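Side-chain contacts in amidohydrolase (PDB 2I5G), which probably acts as a metal-dependent dipeptidase of the M19 membrane dipeptidase family, built on a TIM barrel: residues Asp14-Ala19 against Cys177-Leu182; Asn52-Ser57 against Ile88-Gln93; Lys59-Asn64 against Val68-Ser73; Tyr120-Leu125 against Arg270-Phe275. The protein carries 2 engineered substitutions. All blocks are in the same frame, centred on the assembly; numbering follows the deposited sequence.

Contact 1: residues Asp14-Ala19 against Cys177-Leu182; sequences DGLIIA and CYSHCL
The CG of Leu-16 stands anti to the backbone N (chi1 -162°), which carries the branched end of the side chain to the His-180 ring. The CG of His-180 lies between its own backbone N and carbonyl carbon (chi1 60°), and with chi2 at -66° the ring turns one face to the leucine. Leu-16 CD2 sits over the centre of that face as a CH-pi contact. The other methyl lies nearer the rim, with Leu-16 CD1 3.7 Å from His-180 CE1. Leu-16 CB adds a contact of 3.8 Å with His-180 ND1.

The imidazole is held through both nitrogens. His-180 ND1 and Ser-179 OG are 2.7 Å apart in a hydrogen bond, and either could be the donor. NE2 bonds to His-159 NE2. These two bonds probably restrain the rotation of the ring. The backbone oxygen of Gly-15 also meets a side chain, with Gly-15 O 3.7 Å from Ser-179 CB.

An Asx turn shapes the backbone of segment 14-19. Leu-16 N gives a nearly straight bond of 3.0 Å to Asp-14 OD2, which it meets from above the carboxylate plane. Asp-14 OD1 is bonded to Thr-248 OG1, so the carboxylate ties the turn to a further part of the chain.

All four touching residues are buried. They lie near the carboxyl ends of strands 13-17 and 177-181 and meet across the interior of the TIM barrel, consistent with the region where M19 dipeptidases keep their active site.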
loop_
_atom_site.group_PDB
_atom_site.type_symbol
_atom_site.label_atom_id
_atom_site.label_comp_id
_atom_site.label_asym_id
_atom_site.label_seq_id
_atom_site.Cartn_x
_atom_site.Cartn_y
_atom_site.Cartn_z
ATOM N N ASP A 14 -0.394 21.556 -21.364
ATOM C CA ASP A 14 -1.534 21.058 -20.608
ATOM C C ASP A 14 -1.055 20.122 -19.519
ATOM O O ASP A 14 -0.419 19.111 -19.795
ATOM C CB ASP A 14 -2.515 20.332 -21.526
ATOM C CG ASP A 14 -3.795 19.935 -20.812
ATOM O OD1 ASP A 14 -4.764 19.556 -21.507
ATOM O OD2 ASP A 14 -3.831 19.998 -19.560
ATOM N N GLY A 15 -1.377 20.473 -18.280
ATOM C CA GLY A 15 -0.962 19.684 -17.135
ATOM C C GLY A 15 -1.487 18.262 -17.037
ATOM O O GLY A 15 -0.909 17.450 -16.315
ATOM N N LEU A 16 -2.576 17.949 -17.732
ATOM C CA LEU A 16 -3.104 16.599 -17.671
ATOM C C LEU A 16 -4.046 16.192 -18.791
ATOM O O LEU A 16 -5.045 16.862 -19.068
ATOM C CB LEU A 16 -3.823 16.357 -16.352
ATOM C CG LEU A 16 -3.958 14.848 -16.137
ATOM C CD1 LEU A 16 -2.781 14.375 -15.294
ATOM C CD2 LEU A 16 -5.259 14.512 -15.452
ATOM N N ILE A 17 -3.726 15.060 -19.406
ATOM C CA ILE A 17 -4.524 14.510 -20.485
ATOM C C ILE A 17 -4.510 12.980 -20.413
ATOM O O ILE A 17 -3.448 12.370 -20.327
ATOM C CB ILE A 17 -3.986 14.984 -21.855
ATOM C CG1 ILE A 17 -4.308 16.466 -22.044
ATOM C CG2 ILE A 17 -4.605 14.173 -22.985
ATOM C CD1 ILE A 17 -3.866 17.036 -23.388
ATOM N N ILE A 18 -5.704 12.381 -20.404
ATOM C CA ILE A 18 -5.893 10.926 -20.382
ATOM C C ILE A 18 -6.887 10.621 -21.488
ATOM O O ILE A 18 -8.035 10.260 -21.227
ATOM C CB ILE A 18 -6.513 10.390 -19.067
ATOM C CG1 ILE A 18 -7.496 11.406 -18.482
ATOM C CG2 ILE A 18 -5.439 10.012 -18.102
ATOM C CD1 ILE A 18 -6.847 12.637 -17.882
ATOM N N ALA A 19 -6.444 10.793 -22.727
ATOM C CA ALA A 19 -7.283 10.541 -23.887
ATOM C C ALA A 19 -6.919 9.200 -24.495
ATOM O O ALA A 19 -5.834 8.680 -24.249
ATOM C CB ALA A 19 -7.081 11.642 -24.911
ATOM N N CYS A 177 3.094 19.985 -7.205
ATOM C CA CYS A 177 1.968 20.589 -7.901
ATOM C C CYS A 177 0.655 19.844 -7.784
ATOM O O CYS A 177 0.607 18.694 -7.342
ATOM C CB CYS A 177 2.300 20.701 -9.387
ATOM S SG CYS A 177 2.435 19.062 -10.201
ATOM N N TYR A 178 -0.405 20.543 -8.179
ATOM C CA TYR A 178 -1.751 19.995 -8.249
ATOM C C TYR A 178 -1.999 20.165 -9.744
ATOM O O TYR A 178 -2.689 21.096 -10.162
ATOM C CB TYR A 178 -2.769 20.839 -7.480
ATOM C CG TYR A 178 -2.725 20.719 -5.971
ATOM C CD1 TYR A 178 -2.598 19.477 -5.350
ATOM C CD2 TYR A 178 -2.851 21.851 -5.164
ATOM C CE1 TYR A 178 -2.596 19.365 -3.959
ATOM C CE2 TYR A 178 -2.852 21.752 -3.777
ATOM C CZ TYR A 178 -2.725 20.506 -3.180
ATOM O OH TYR A 178 -2.730 20.408 -1.807
ATOM N N SER A 179 -1.397 19.282 -10.542
ATOM C CA SER A 179 -1.509 19.327 -11.998
ATOM C C SER A 179 -2.907 19.634 -12.510
ATOM O O SER A 179 -3.058 20.336 -13.507
ATOM C CB SER A 179 -1.025 18.006 -12.611
ATOM O OG SER A 179 -1.850 16.921 -12.224
ATOM N N HIS A 180 -3.926 19.113 -11.835
ATOM C CA HIS A 180 -5.298 19.349 -12.260
ATOM C C HIS A 180 -6.314 19.326 -11.119
ATOM O O HIS A 180 -6.652 18.267 -10.593
ATOM C CB HIS A 180 -5.699 18.328 -13.340
ATOM C CG HIS A 180 -5.633 16.896 -12.894
ATOM N ND1 HIS A 180 -4.451 16.266 -12.566
ATOM C CD2 HIS A 180 -6.607 15.966 -12.741
ATOM C CE1 HIS A 180 -4.701 15.011 -12.232
ATOM N NE2 HIS A 180 -6.000 14.803 -12.331
ATOM N N CYS A 181 -6.808 20.499 -10.740
ATOM C CA CYS A 181 -7.791 20.586 -9.665
ATOM C C CYS A 181 -8.627 21.857 -9.764
ATOM O O CYS A 181 -8.377 22.721 -10.596
ATOM C CB CYS A 181 -7.093 20.556 -8.313
ATOM S SG CYS A 181 -6.101 22.026 -8.044
ATOM N N LEU A 182 -9.626 21.958 -8.901
ATOM C CA LEU A 182 -10.506 23.109 -8.885
ATOM C C LEU A 182 -10.740 23.575 -7.459
ATOM O O LEU A 182 -10.632 22.793 -6.518
ATOM C CB LEU A 182 -11.831 22.757 -9.552
ATOM C CG LEU A 182 -11.761 22.701 -11.076
ATOM C CD1 LEU A 182 -13.084 22.200 -11.649
ATOM C CD2 LEU A 182 -11.434 24.092 -11.598
#

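Contact 2: residues Asn52-Ser57 against Ile88-Gln93; sequences NNITAS and ILYGFQ. Engineered in segment 52-57: Thr-55 (natural residue Ala).
Ile-54 and Tyr-90 meet on the tightly packed side, where their side chains approach at a slant. With CG1 beside the backbone N (chi1 -66°), the CG2 branch of Ile-54 is anti to that N and meets the ring, with Ile-54 CG2 3.9 Å from Tyr-90 CE2. The other branch reaches along the strand to a second ring. Ile-54 CD1 stands at the edge of Phe-92, near its plane, 4.3 Å from Phe-92 CZ. One turn further along the helix, Ser-57 CB lies beside the phenol end of Tyr-90, 3.6 Å from Tyr-90 CZ. All four of these residues are buried.

Helix 47-63 packs here on the outside of the TIM barrel, in the long connection between the parallel neighbours 36-40 and 86-92, which also holds strand 68-70 and helix 74-82. Its local axis runs nearly antiparallel to strand 88-92, at 166° and 10.8 Å. Tyr-90 and Phe-92, two residues apart, point their rings from the same side of the strand. The Phe-92 ring also meets Phe-108 edge-to-face, and Tyr-90 OH has a weak hydrogen bond from Asn-58 ND2.

Toward solvent the helix is loose: Asn-52, Ala-56 and the engineered Thr-55 are exposed and stay clear of the strand. Between the two sides, Asn-53 O is gripped twice by Ser-57. Ser-57 N reaches Asn-53 O at 2.8 Å, and Ser-57 OG donates to Asn-53 O at 2.6 Å from the opposite face of the carbonyl plane.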
loop_
_atom_site.group_PDB
_atom_site.type_symbol
_atom_site.label_atom_id
_atom_site.label_comp_id
_atom_site.label_asym_id
_atom_site.label_seq_id
_atom_site.Cartn_x
_atom_site.Cartn_y
_atom_site.Cartn_z
ATOM N N ASN A 52 4.398 -1.618 -19.663
ATOM C CA ASN A 52 3.713 -1.987 -20.896
ATOM C C ASN A 52 3.055 -0.788 -21.565
ATOM O O ASN A 52 3.092 -0.648 -22.795
ATOM C CB ASN A 52 2.662 -3.058 -20.613
ATOM C CG ASN A 52 3.272 -4.424 -20.394
ATOM O OD1 ASN A 52 2.595 -5.354 -19.953
ATOM N ND2 ASN A 52 4.555 -4.560 -20.712
ATOM N N ASN A 53 2.445 0.070 -20.755
ATOM C CA ASN A 53 1.790 1.254 -21.279
ATOM C C ASN A 53 2.826 2.162 -21.925
ATOM O O ASN A 53 2.546 2.836 -22.916
ATOM C CB ASN A 53 1.072 2.012 -20.164
ATOM C CG ASN A 53 -0.120 1.256 -19.619
ATOM O OD1 ASN A 53 -0.737 0.465 -20.329
ATOM N ND2 ASN A 53 -0.465 1.511 -18.360
ATOM N N ILE A 54 4.027 2.177 -21.354
ATOM C CA ILE A 54 5.096 3.006 -21.878
ATOM C C ILE A 54 5.583 2.442 -23.213
ATOM O O ILE A 54 5.866 3.193 -24.156
ATOM C CB ILE A 54 6.257 3.103 -20.856
ATOM C CG1 ILE A 54 5.773 3.861 -19.617
ATOM C CG2 ILE A 54 7.459 3.800 -21.476
ATOM C CD1 ILE A 54 6.840 4.093 -18.567
ATOM N N THR A 55 5.675 1.117 -23.291
ATOM C CA THR A 55 6.100 0.468 -24.523
ATOM C C THR A 55 5.074 0.800 -25.601
ATOM O O THR A 55 5.428 1.196 -26.714
ATOM C CB THR A 55 6.191 -1.068 -24.347
ATOM O OG1 THR A 55 7.396 -1.395 -23.639
ATOM C CG2 THR A 55 6.182 -1.772 -25.705
ATOM N N ALA A 56 3.801 0.648 -25.254
ATOM C CA ALA A 56 2.721 0.939 -26.186
ATOM C C ALA A 56 2.740 2.412 -26.591
ATOM O O ALA A 56 2.449 2.751 -27.737
ATOM C CB ALA A 56 1.384 0.584 -25.559
ATOM N N SER A 57 3.088 3.282 -25.649
ATOM C CA SER A 57 3.150 4.715 -25.913
ATOM C C SER A 57 4.299 5.048 -26.869
ATOM O O SER A 57 4.107 5.743 -27.861
ATOM C CB SER A 57 3.323 5.486 -24.599
ATOM O OG SER A 57 2.217 5.285 -23.732
ATOM N N ILE A 88 5.349 15.265 -25.865
ATOM C CA ILE A 88 4.615 14.400 -24.954
ATOM C C ILE A 88 5.456 14.019 -23.749
ATOM O O ILE A 88 6.500 13.385 -23.873
ATOM C CB ILE A 88 4.112 13.138 -25.687
ATOM C CG1 ILE A 88 2.995 13.547 -26.651
ATOM C CG2 ILE A 88 3.603 12.097 -24.693
ATOM C CD1 ILE A 88 2.422 12.404 -27.438
ATOM N N LEU A 89 4.983 14.439 -22.580
ATOM C CA LEU A 89 5.657 14.182 -21.316
ATOM C C LEU A 89 4.903 13.110 -20.524
ATOM O O LEU A 89 3.765 13.319 -20.097
ATOM C CB LEU A 89 5.743 15.492 -20.520
ATOM C CG LEU A 89 5.989 15.456 -19.006
ATOM C CD1 LEU A 89 7.205 14.606 -18.712
ATOM C CD2 LEU A 89 6.167 16.880 -18.462
ATOM N N TYR A 90 5.545 11.962 -20.330
ATOM C CA TYR A 90 4.930 10.854 -19.603
ATOM C C TYR A 90 4.684 11.127 -18.136
ATOM O O TYR A 90 5.583 11.591 -17.424
ATOM C CB TYR A 90 5.787 9.593 -19.707
ATOM C CG TYR A 90 5.841 8.998 -21.086
ATOM C CD1 TYR A 90 4.851 9.284 -22.030
ATOM C CD2 TYR A 90 6.853 8.105 -21.434
ATOM C CE1 TYR A 90 4.864 8.690 -23.281
ATOM C CE2 TYR A 90 6.878 7.503 -22.687
ATOM C CZ TYR A 90 5.879 7.799 -23.604
ATOM O OH TYR A 90 5.886 7.188 -24.835
ATOM N N GLY A 91 3.472 10.803 -17.682
ATOM C CA GLY A 91 3.124 10.997 -16.288
ATOM C C GLY A 91 2.370 9.832 -15.664
ATOM O O GLY A 91 1.712 9.048 -16.362
ATOM N N PHE A 92 2.486 9.709 -14.343
ATOM C CA PHE A 92 1.787 8.668 -13.589
ATOM C C PHE A 92 0.810 9.380 -12.669
ATOM O O PHE A 92 1.137 10.418 -12.088
ATOM C CB PHE A 92 2.732 7.874 -12.679
ATOM C CG PHE A 92 3.741 7.035 -13.396
ATOM C CD1 PHE A 92 3.767 6.960 -14.782
ATOM C CD2 PHE A 92 4.655 6.284 -12.666
ATOM C CE1 PHE A 92 4.688 6.146 -15.425
ATOM C CE2 PHE A 92 5.578 5.467 -13.300
ATOM C CZ PHE A 92 5.596 5.398 -14.681
ATOM N N GLN A 93 -0.386 8.837 -12.523
ATOM C CA GLN A 93 -1.330 9.449 -11.614
ATOM C C GLN A 93 -1.362 8.622 -10.334
ATOM O O GLN A 93 -2.286 8.720 -9.528
ATOM C CB GLN A 93 -2.713 9.543 -12.252
ATOM C CG GLN A 93 -2.831 10.702 -13.225
ATOM C CD GLN A 93 -4.239 11.266 -13.303
ATOM O OE1 GLN A 93 -4.817 11.679 -12.288
ATOM N NE2 GLN A 93 -4.798 11.295 -14.512
#

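Contact 3: residues Lys59-Asn64 against Val68-Ser73; sequences KLIRDN and VIPVRS
Leu-60 O is gripped by two groups of Asn-64, the residue whose backbone meets Val-68. Asn-64 ND2 donates to Leu-60 O at 2.7 Å, tilted from the carbonyl plane and bent to 142°. Asn-64 N adds a weak bond to the same oxygen. The side chain thus folds back over the last helical turn, and its OD1 takes a hydrogen bond from Arg-23 NH1. Both ends of the buried amide are satisfied.

Across the turn, Val-68 N donates to Asn-64 O at 3.2 Å. The approach lies in the carbonyl plane and is fairly straight, at 161°. This bond closes the short connection from helix 47-63 to strand 68-70, an extra parallel strand on 86-92 at the rim of the TIM barrel. The strand direction is set at 130° to that of the helix segment.

Beside this bond, Ile-61 and Val-68 pack at about a right angle. Val-68 CG2, placed between its backbone N and carbonyl carbon, faces the helix and lies 4.0 Å from Ile-61 CG1. The Ile-61 CG2 methyl lies against the strand, 3.9 Å from Val-68 O and 4.1 Å from Pro-70 CD. Phe-26 of helix 23-31 also touches Val-68. On the exposed side of the helix, Lys-59 NZ and Asp-63 OD2 form a salt bridge of 3.5 Å.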
loop_
_atom_site.group_PDB
_atom_site.type_symbol
_atom_site.label_atom_id
_atom_site.label_comp_id
_atom_site.label_asym_id
_atom_site.label_seq_id
_atom_site.Cartn_x
_atom_site.Cartn_y
_atom_site.Cartn_z
ATOM N N LYS A 59 5.509 3.373 -29.022
ATOM C CA LYS A 59 5.199 2.898 -30.363
ATOM C C LYS A 59 4.309 3.872 -31.135
ATOM O O LYS A 59 4.531 4.125 -32.322
ATOM C CB LYS A 59 4.527 1.527 -30.307
ATOM C CG LYS A 59 4.281 0.939 -31.683
ATOM C CD LYS A 59 3.571 -0.397 -31.620
ATOM C CE LYS A 59 3.310 -0.902 -33.018
ATOM N NZ LYS A 59 4.581 -0.934 -33.791
ATOM N N LEU A 60 3.297 4.414 -30.471
ATOM C CA LEU A 60 2.419 5.363 -31.137
ATOM C C LEU A 60 3.211 6.595 -31.544
ATOM O O LEU A 60 3.028 7.124 -32.640
ATOM C CB LEU A 60 1.261 5.754 -30.223
ATOM C CG LEU A 60 0.134 4.721 -30.247
ATOM C CD1 LEU A 60 -0.760 4.870 -29.029
ATOM C CD2 LEU A 60 -0.652 4.898 -31.541
ATOM N N ILE A 61 4.101 7.044 -30.668
ATOM C CA ILE A 61 4.916 8.205 -30.972
ATOM C C ILE A 61 5.800 7.866 -32.162
ATOM O O ILE A 61 5.824 8.588 -33.156
ATOM C CB ILE A 61 5.805 8.594 -29.768
ATOM C CG1 ILE A 61 4.926 9.119 -28.624
ATOM C CG2 ILE A 61 6.858 9.612 -30.204
ATOM C CD1 ILE A 61 5.700 9.582 -27.408
ATOM N N ARG A 62 6.517 6.755 -32.057
ATOM C CA ARG A 62 7.408 6.315 -33.125
ATOM C C ARG A 62 6.691 6.324 -34.468
ATOM O O ARG A 62 7.179 6.888 -35.448
ATOM C CB ARG A 62 7.904 4.891 -32.853
ATOM C CG ARG A 62 9.409 4.722 -32.911
ATOM C CD ARG A 62 9.805 3.296 -33.313
ATOM N NE ARG A 62 9.096 2.239 -32.582
ATOM C CZ ARG A 62 9.209 1.997 -31.278
ATOM N NH1 ARG A 62 10.011 2.736 -30.519
ATOM N NH2 ARG A 62 8.519 1.000 -30.734
ATOM N N ASP A 63 5.522 5.698 -34.501
ATOM C CA ASP A 63 4.758 5.600 -35.734
ATOM C C ASP A 63 4.121 6.905 -36.204
ATOM O O ASP A 63 3.701 7.006 -37.358
ATOM C CB ASP A 63 3.695 4.497 -35.595
ATOM C CG ASP A 63 4.305 3.091 -35.558
ATOM O OD1 ASP A 63 5.506 2.949 -35.880
ATOM O OD2 ASP A 63 3.586 2.124 -35.221
ATOM N N ASN A 64 4.062 7.899 -35.319
ATOM C CA ASN A 64 3.479 9.202 -35.649
ATOM C C ASN A 64 4.457 10.323 -35.299
ATOM O O ASN A 64 4.041 11.382 -34.827
ATOM C CB ASN A 64 2.184 9.423 -34.865
ATOM C CG ASN A 64 1.126 8.375 -35.164
ATOM O OD1 ASN A 64 0.522 8.369 -36.237
ATOM N ND2 ASN A 64 0.898 7.481 -34.211
ATOM N N VAL A 68 4.182 14.133 -33.122
ATOM C CA VAL A 68 4.633 14.248 -31.744
ATOM C C VAL A 68 6.049 13.731 -31.512
ATOM O O VAL A 68 6.578 12.947 -32.302
ATOM C CB VAL A 68 3.677 13.479 -30.802
ATOM C CG1 VAL A 68 2.269 14.050 -30.906
ATOM C CG2 VAL A 68 3.672 11.999 -31.167
ATOM N N ILE A 69 6.649 14.184 -30.411
ATOM C CA ILE A 69 7.996 13.791 -30.007
ATOM C C ILE A 69 8.012 13.711 -28.485
ATOM O O ILE A 69 7.261 14.419 -27.804
ATOM C CB ILE A 69 9.063 14.825 -30.431
ATOM C CG1 ILE A 69 8.812 16.151 -29.702
ATOM C CG2 ILE A 69 9.051 15.005 -31.933
ATOM C CD1 ILE A 69 9.800 17.251 -30.053
ATOM N N PRO A 70 8.881 12.855 -27.931
ATOM C CA PRO A 70 9.023 12.651 -26.487
ATOM C C PRO A 70 9.450 13.931 -25.795
ATOM O O PRO A 70 10.005 14.819 -26.427
ATOM C CB PRO A 70 10.116 11.586 -26.390
ATOM C CG PRO A 70 10.065 10.892 -27.714
ATOM C CD PRO A 70 9.850 12.029 -28.668
ATOM N N VAL A 71 9.198 14.013 -24.495
ATOM C CA VAL A 71 9.589 15.176 -23.703
ATOM C C VAL A 71 10.252 14.725 -22.409
ATOM O O VAL A 71 9.605 14.126 -21.558
ATOM C CB VAL A 71 8.375 16.060 -23.343
ATOM C CG1 VAL A 71 8.754 17.058 -22.260
ATOM C CG2 VAL A 71 7.907 16.810 -24.571
ATOM N N ARG A 72 11.544 15.010 -22.267
ATOM C CA ARG A 72 12.285 14.639 -21.063
ATOM C C ARG A 72 12.884 15.877 -20.403
ATOM O O ARG A 72 13.054 15.925 -19.182
ATOM C CB ARG A 72 13.394 13.640 -21.407
ATOM C CG ARG A 72 12.886 12.296 -21.931
ATOM C CD ARG A 72 14.037 11.342 -22.226
ATOM N NE ARG A 72 13.583 10.004 -22.612
ATOM C CZ ARG A 72 13.892 8.889 -21.954
ATOM N NH1 ARG A 72 14.652 8.944 -20.873
ATOM N NH2 ARG A 72 13.448 7.716 -22.379
ATOM N N SER A 73 13.197 16.877 -21.224
ATOM C CA SER A 73 13.774 18.135 -20.752
ATOM C C SER A 73 12.925 19.274 -21.296
ATOM O O SER A 73 12.159 19.076 -22.237
ATOM C CB SER A 73 15.204 18.287 -21.267
ATOM O OG SER A 73 15.226 18.632 -22.640
#

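Contact 4: residues Tyr120-Leu125 against Arg270-Phe275; sequences YNTQNL and RRLTNF
The guanidinium of Arg-270 meets Thr-122 obliquely, with Arg-270 NH2 3.6 Å from Thr-122 CG2. Two other flat groups have neighbours from their own segments. One face of the Tyr-120 ring has Asn-121 OD1 over its centre, and the ring also meets Trp-44 edge-to-face. At the edge of the Arg-271 guanidinium, in its plane, lies Thr-273 C. The segments are loops that follow TIM-barrel strands 113-117 and 244-246, the latter by way of helix 256-263. They meet at the carboxyl-end side of the barrel, close to the subunit interface.

The apolar centre is Leu-272. Leu-272 CD1 reaches two residues, 3.9 Å from Asn-121 CB and 3.9 Å from Thr-122 CG2, while Leu-272 CD2 lies 3.8 Å from Thr-122 CG2. Thr-122 and Leu-272 cross at about a right angle. The threonine methyl is anti to the carbonyl carbon and faces the other loop, while Thr-122 OG1 bonds to Asp-265 OD1. The same aspartate forms a salt bridge with Arg-270 NH1 through OD2, and this nitrogen has a second partner in Glu-143 of the second subunit. Arg-270 thus ties the loop pair to the second subunit.

Within the loops, Arg-271 NE donates to Thr-273 O at 2.9 Å from above the carbonyl plane. Asn-121 is the middle residue of a classic gamma turn (phi 68°, psi -48°), closed by Thr-122 N on Tyr-120 O at 2.7 Å.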
loop_
_atom_site.group_PDB
_atom_site.type_symbol
_atom_site.label_atom_id
_atom_site.label_comp_id
_atom_site.label_asym_id
_atom_site.label_seq_id
_atom_site.Cartn_x
_atom_site.Cartn_y
_atom_site.Cartn_z
ATOM N N TYR A 120 -3.709 7.887 -5.593
ATOM C CA TYR A 120 -4.887 7.987 -6.439
ATOM C C TYR A 120 -6.161 7.582 -5.705
ATOM O O TYR A 120 -6.501 6.402 -5.644
ATOM C CB TYR A 120 -4.739 7.120 -7.690
ATOM C CG TYR A 120 -5.777 7.452 -8.738
ATOM C CD1 TYR A 120 -5.657 8.606 -9.520
ATOM C CD2 TYR A 120 -6.914 6.661 -8.898
ATOM C CE1 TYR A 120 -6.644 8.969 -10.431
ATOM C CE2 TYR A 120 -7.910 7.014 -9.804
ATOM C CZ TYR A 120 -7.771 8.171 -10.568
ATOM O OH TYR A 120 -8.762 8.541 -11.459
ATOM N N ASN A 121 -6.848 8.569 -5.139
ATOM C CA ASN A 121 -8.112 8.364 -4.430
ATOM C C ASN A 121 -8.074 7.591 -3.117
ATOM O O ASN A 121 -8.668 8.025 -2.130
ATOM C CB ASN A 121 -9.131 7.689 -5.352
ATOM C CG ASN A 121 -9.299 8.419 -6.667
ATOM O OD1 ASN A 121 -8.801 9.540 -6.842
ATOM N ND2 ASN A 121 -10.009 7.790 -7.608
ATOM N N THR A 122 -7.396 6.447 -3.102
ATOM C CA THR A 122 -7.334 5.619 -1.901
ATOM C C THR A 122 -5.923 5.404 -1.347
ATOM O O THR A 122 -4.946 5.919 -1.889
ATOM C CB THR A 122 -7.977 4.255 -2.164
ATOM O OG1 THR A 122 -7.482 3.736 -3.402
ATOM C CG2 THR A 122 -9.488 4.384 -2.243
ATOM N N GLN A 123 -5.820 4.631 -0.270
ATOM C CA GLN A 123 -4.526 4.379 0.359
ATOM C C GLN A 123 -3.503 3.668 -0.529
ATOM O O GLN A 123 -3.809 2.686 -1.204
ATOM C CB GLN A 123 -4.715 3.606 1.665
ATOM C CG GLN A 123 -3.439 3.402 2.459
ATOM C CD GLN A 123 -3.710 2.965 3.889
ATOM O OE1 GLN A 123 -4.297 3.712 4.675
ATOM N NE2 GLN A 123 -3.289 1.750 4.232
ATOM N N ASN A 124 -2.280 4.190 -0.488
ATOM C CA ASN A 124 -1.130 3.710 -1.256
ATOM C C ASN A 124 -0.142 3.078 -0.284
ATOM O O ASN A 124 -0.495 2.745 0.847
ATOM C CB ASN A 124 -0.442 4.916 -1.905
ATOM C CG ASN A 124 -0.243 4.748 -3.378
ATOM O OD1 ASN A 124 0.205 5.669 -4.066
ATOM N ND2 ASN A 124 -0.574 3.568 -3.885
ATOM N N LEU A 125 1.095 2.905 -0.734
ATOM C CA LEU A 125 2.143 2.405 0.145
ATOM C C LEU A 125 2.829 3.679 0.647
ATOM O O LEU A 125 3.519 3.658 1.664
ATOM C CB LEU A 125 3.183 1.551 -0.598
ATOM C CG LEU A 125 2.875 0.115 -1.021
ATOM C CD1 LEU A 125 4.120 -0.498 -1.631
ATOM C CD2 LEU A 125 2.419 -0.703 0.165
ATOM N N ARG A 270 -14.884 -1.709 -4.779
ATOM C CA ARG A 270 -16.008 -0.876 -4.373
ATOM C C ARG A 270 -16.095 0.467 -5.103
ATOM O O ARG A 270 -15.097 1.018 -5.556
ATOM C CB ARG A 270 -15.950 -0.633 -2.866
ATOM C CG ARG A 270 -14.744 0.160 -2.447
ATOM C CD ARG A 270 -14.584 0.225 -0.939
ATOM N NE ARG A 270 -13.426 1.045 -0.602
ATOM C CZ ARG A 270 -12.185 0.748 -0.963
ATOM N NH1 ARG A 270 -11.948 -0.357 -1.659
ATOM N NH2 ARG A 270 -11.189 1.575 -0.663
ATOM N N ARG A 271 -17.307 0.988 -5.210
ATOM C CA ARG A 271 -17.528 2.259 -5.873
ATOM C C ARG A 271 -17.059 3.398 -4.974
ATOM O O ARG A 271 -17.542 3.548 -3.852
ATOM C CB ARG A 271 -19.016 2.422 -6.197
ATOM C CG ARG A 271 -19.361 3.713 -6.914
ATOM C CD ARG A 271 -20.366 3.458 -8.017
ATOM N NE ARG A 271 -20.055 4.278 -9.182
ATOM C CZ ARG A 271 -20.298 3.917 -10.438
ATOM N NH1 ARG A 271 -20.859 2.743 -10.694
ATOM N NH2 ARG A 271 -19.969 4.730 -11.439
ATOM N N LEU A 272 -16.115 4.191 -5.472
ATOM C CA LEU A 272 -15.583 5.321 -4.718
ATOM C C LEU A 272 -16.406 6.581 -4.965
ATOM O O LEU A 272 -16.514 7.443 -4.099
ATOM C CB LEU A 272 -14.133 5.591 -5.125
ATOM C CG LEU A 272 -13.144 4.456 -4.866
ATOM C CD1 LEU A 272 -11.775 4.801 -5.426
ATOM C CD2 LEU A 272 -13.084 4.202 -3.371
ATOM N N THR A 273 -16.984 6.685 -6.154
ATOM C CA THR A 273 -17.774 7.858 -6.503
ATOM C C THR A 273 -18.530 7.630 -7.805
ATOM O O THR A 273 -18.436 6.566 -8.419
ATOM C CB THR A 273 -16.865 9.101 -6.684
ATOM O OG1 THR A 273 -17.664 10.286 -6.707
ATOM C CG2 THR A 273 -16.092 9.012 -7.996
ATOM N N ASN A 274 -19.285 8.647 -8.207
ATOM C CA ASN A 274 -20.047 8.615 -9.447
ATOM C C ASN A 274 -19.986 10.016 -10.031
ATOM O O ASN A 274 -20.528 10.956 -9.455
ATOM C CB ASN A 274 -21.498 8.202 -9.191
ATOM C CG ASN A 274 -22.327 8.153 -10.469
ATOM O OD1 ASN A 274 -21.874 7.659 -11.507
ATOM N ND2 ASN A 274 -23.556 8.657 -10.394
ATOM N N PHE A 275 -19.303 10.153 -11.165
ATOM C CA PHE A 275 -19.159 11.448 -11.818
ATOM C C PHE A 275 -20.442 11.890 -12.490
ATOM O O PHE A 275 -20.826 13.052 -12.413
ATOM C CB PHE A 275 -18.064 11.410 -12.891
ATOM C CG PHE A 275 -16.709 11.015 -12.381
ATOM C CD1 PHE A 275 -16.225 11.509 -11.174
ATOM C CD2 PHE A 275 -15.887 10.188 -13.143
ATOM C CE1 PHE A 275 -14.942 11.189 -10.733
ATOM C CE2 PHE A 275 -14.604 9.863 -12.712
ATOM C CZ PHE A 275 -14.132 10.366 -11.505
#

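In the fold
The centre of contact 1 lies about 2 Å from the centre of the chain, inside the barrel, where the M19 active site is expected. Gln-93, at the end of segment 88-93, reaches this interior: Gln-93 NE2 is 3.4 Å from Leu-16 CD2. Contacts 2 and 3 share helix 47-63 and neighbouring strands, with centres about 10 Å apart. Ile-88 N probably bonds to Ile-69 O at 2.9 Å, and Ile-61 CD1 touches Tyr-90 OH. Contact 4 centres about 17 Å from contact 1 and does not touch it directly. His-159, however, bonds to His-180 and also meets Tyr-120, so it bridges the two. Contacts 3 and 4 are farthest apart, with centres about 31 Å apart.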